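Local coordinates for ribulose bisphosphate carboxylase (Pyrococcus horikoshii, PDB 2D69) that catalyses the carboxylation of ribulose 1,5-bisphosphate to two molecules of 3-phosphoglycerate, as an octameric type III Rubisco built of large subunits alone, at the interface of chains A and B. Coordinates in Å, arbitrary orientation; residue numbers count along the deposited sequence, not the author numbering. Chains: chain A/B, Ribulose bisphosphate carboxylase.

The interface of chains A and B. Residues chain A 134, 137, 269, 341; chain B 198, 200-201, 204.
Two large subunits of this octameric type III Rubisco meet through a polar salt-bridge network in which helices 199-217 and 258-271 of the catalytic alpha/beta-barrel region take part. Chain B offers the first turns of helix 199-217 and B:Arg198 just before it; chain A offers A:Glu269, near the end of helix 258-271, and loop residues.

Two arginines share one carboxylate oxygen through salt bridges with hydrogen bonds. A:Glu269, CG anti to the backbone N and the chain then bent at chi2, presents OE2 to NH1 of B:Arg204 at 2.9 Å, in a nearly straight bond (167° at H). The same A:Glu269 OE2 accepts from NH1 of B:Arg198 at 3.1 Å. Both donors approach from above the carboxylate plane, while OE2 lies at the guanidinium edge of B:Arg204. The B:Arg198 guanidinium comes tip to tip, turned 81° from the carboxylate. Such paired positive charge should favour an ionised A:Glu269, although B:Glu200 OE2 is 4.0 Å from A:Glu269 OE2. That same B:Glu200 OE2 steadies B:Arg204 from within its own chain, by a salt bridge to NH2.

An opposite pairing has the arginine on chain A. The extended A:Arg341 reaches end-on to B:Glu201, where NH1 and NH2 (2.9 Å) both hydrogen-bond to OE2 in a salt bridge; the oxygen is in the guanidinium plane, but the two groups are turned 59° apart. The other oxygen, B:Glu201 OE1, uses its anti lone pair to accept from B:Arg198 NH1 at 2.9 Å, so NH1 links the two carboxylates, which should hold the B:Arg198 guanidinium in place.

Water extends the network: water 1 bridges A:Glu269 OE1 and B:Glu201 OE1, and water 2 joins OE1 of B:Glu201 to the backbone O of A:Lys134.

Apolar packing comes from A:Lys134, whose CD sits over the centre of the B:Arg198 guanidinium, 3.8 Å from CZ. Bends at chi3 and chi4 carry the ammonium aside, NZ staying 4.9 Å from B:Arg198 NH2.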
ATOM      1  N   LYS A 134       8.974  -6.088 -27.862  1.00 13.85           N
ATOM      2  CA  LYS A 134       7.761  -5.438 -28.352  1.00 13.96           C
ATOM      3  C   LYS A 134       7.990  -4.495 -29.510  1.00 12.77           C
ATOM      4  O   LYS A 134       7.052  -4.176 -30.222  1.00 13.10           O
ATOM      5  CB  LYS A 134       7.065  -4.632 -27.255  1.00 14.36           C
ATOM      6  CG  LYS A 134       6.751  -5.403 -25.969  1.00 17.69           C
ATOM      7  CD  LYS A 134       6.157  -4.467 -24.895  1.00 21.67           C
ATOM      8  CE  LYS A 134       7.160  -4.180 -23.811  1.00 25.91           C
ATOM      9  NZ  LYS A 134       7.328  -5.413 -22.972  1.00 26.28           N
ATOM     10  N   GLN A 137       6.180   1.269 -29.376  1.00 13.40           N
ATOM     11  CA  GLN A 137       4.755   1.352 -29.063  1.00 13.60           C
ATOM     12  C   GLN A 137       3.979   2.008 -30.189  1.00 13.85           C
ATOM     13  O   GLN A 137       2.857   1.568 -30.554  1.00 14.93           O
ATOM     14  CB  GLN A 137       4.544   2.098 -27.724  1.00 13.55           C
ATOM     15  CG  GLN A 137       3.097   2.289 -27.396  1.00 12.76           C
ATOM     16  CD  GLN A 137       2.736   2.898 -26.040  1.00 13.18           C
ATOM     17  OE1 GLN A 137       1.556   3.120 -25.853  1.00 12.06           O
ATOM     18  NE2 GLN A 137       3.704   3.214 -25.141  1.00  8.35           N
ATOM     19  N   GLU A 269       5.243   2.131 -21.966  1.00 13.91           N
ATOM     20  CA  GLU A 269       4.103   1.271 -22.322  1.00 15.84           C
ATOM     21  C   GLU A 269       2.873   1.589 -21.445  1.00 16.89           C
ATOM     22  O   GLU A 269       1.759   1.564 -21.910  1.00 16.62           O
ATOM     23  CB  GLU A 269       4.477  -0.214 -22.137  1.00 15.76           C
ATOM     24  CG  GLU A 269       3.384  -1.221 -22.518  1.00 18.51           C
ATOM     25  CD  GLU A 269       3.080  -1.227 -24.004  1.00 19.01           C
ATOM     26  OE1 GLU A 269       3.866  -0.696 -24.794  1.00 19.91           O
ATOM     27  OE2 GLU A 269       2.075  -1.796 -24.395  1.00 23.52           O
ATOM     28  N   ARG A 341       7.352  -2.502 -35.057  1.00 13.23           N
ATOM     29  CA  ARG A 341       6.898  -1.321 -35.766  1.00 13.35           C
ATOM     30  C   ARG A 341       8.120  -0.497 -36.285  1.00 13.09           C
ATOM     31  O   ARG A 341       9.237  -0.535 -35.711  1.00 12.72           O
ATOM     32  CB  ARG A 341       5.964  -0.472 -34.883  1.00 13.48           C
ATOM     33  CG  ARG A 341       4.563  -1.042 -34.742  1.00 15.14           C
ATOM     34  CD  ARG A 341       3.729  -0.289 -33.740  1.00 17.05           C
ATOM     35  NE  ARG A 341       2.437  -0.900 -33.478  1.00 15.78           N
ATOM     36  CZ  ARG A 341       2.205  -1.825 -32.533  1.00 17.09           C
ATOM     37  NH1 ARG A 341       3.187  -2.349 -31.788  1.00 13.64           N
ATOM     38  NH2 ARG A 341       0.981  -2.275 -32.381  1.00 21.60           N
TER
ATOM     39  N   ARG B 198      -0.474  -8.305 -29.261  1.00 14.66           N
ATOM     40  CA  ARG B 198      -0.357  -8.339 -27.806  1.00 15.10           C
ATOM     41  C   ARG B 198      -1.697  -7.847 -27.281  1.00 14.49           C
ATOM     42  O   ARG B 198      -2.282  -6.918 -27.840  1.00 14.35           O
ATOM     43  CB  ARG B 198       0.767  -7.435 -27.259  1.00 15.97           C
ATOM     44  CG  ARG B 198       2.166  -8.005 -27.339  1.00 17.70           C
ATOM     45  CD  ARG B 198       3.228  -7.076 -26.753  1.00 18.36           C
ATOM     46  NE  ARG B 198       3.055  -6.858 -25.326  1.00 20.34           N
ATOM     47  CZ  ARG B 198       2.566  -5.743 -24.742  1.00 22.84           C
ATOM     48  NH1 ARG B 198       2.209  -4.670 -25.456  1.00 19.00           N
ATOM     49  NH2 ARG B 198       2.478  -5.696 -23.405  1.00 22.11           N
ATOM     50  N   GLU B 200      -2.801  -6.164 -24.712  1.00 12.67           N
ATOM     51  CA  GLU B 200      -3.049  -4.763 -24.361  1.00 14.41           C
ATOM     52  C   GLU B 200      -3.029  -3.783 -25.552  1.00 13.98           C
ATOM     53  O   GLU B 200      -3.694  -2.744 -25.539  1.00 12.07           O
ATOM     54  CB  GLU B 200      -2.078  -4.300 -23.256  1.00 16.43           C
ATOM     55  CG  GLU B 200      -2.537  -2.948 -22.648  1.00 23.15           C
ATOM     56  CD  GLU B 200      -1.727  -2.581 -21.389  1.00 30.37           C
ATOM     57  OE1 GLU B 200      -2.337  -2.080 -20.395  1.00 33.32           O
ATOM     58  OE2 GLU B 200      -0.480  -2.781 -21.421  1.00 34.82           O
ATOM     59  N   GLU B 201      -2.263  -4.115 -26.589  1.00 13.77           N
ATOM     60  CA  GLU B 201      -2.267  -3.342 -27.810  1.00 14.81           C
ATOM     61  C   GLU B 201      -3.621  -3.512 -28.498  1.00 14.84           C
ATOM     62  O   GLU B 201      -4.194  -2.544 -28.994  1.00 15.07           O
ATOM     63  CB  GLU B 201      -1.086  -3.758 -28.725  1.00 15.22           C
ATOM     64  CG  GLU B 201       0.281  -3.391 -28.118  1.00 15.67           C
ATOM     65  CD  GLU B 201       1.486  -3.893 -28.901  1.00 13.36           C
ATOM     66  OE1 GLU B 201       2.562  -4.093 -28.290  1.00 14.66           O
ATOM     67  OE2 GLU B 201       1.355  -4.048 -30.126  1.00 14.91           O
ATOM     68  N   ARG B 204      -6.429  -1.457 -26.647  1.00 16.20           N
ATOM     69  CA  ARG B 204      -6.316  -0.023 -26.941  1.00 16.59           C
ATOM     70  C   ARG B 204      -6.875   0.301 -28.274  1.00 16.12           C
ATOM     71  O   ARG B 204      -7.587   1.278 -28.410  1.00 19.11           O
ATOM     72  CB  ARG B 204      -4.893   0.449 -26.887  1.00 15.27           C
ATOM     73  CG  ARG B 204      -4.342   0.505 -25.446  1.00 17.82           C
ATOM     74  CD  ARG B 204      -2.920   0.880 -25.453  1.00 20.38           C
ATOM     75  NE  ARG B 204      -2.230   0.675 -24.203  1.00 21.43           N
ATOM     76  CZ  ARG B 204      -1.037   0.104 -24.083  1.00 29.79           C
ATOM     77  NH1 ARG B 204      -0.384  -0.433 -25.146  1.00 29.24           N
ATOM     78  NH2 ARG B 204      -0.525  -0.023 -22.870  1.00 30.31           N
TER
HETATM   79  O   HOH W   1       3.407  -1.454 -27.268  1.00 25.72           O
HETATM   80  O   HOH W   2       4.368  -5.093 -29.896  1.00 29.41           O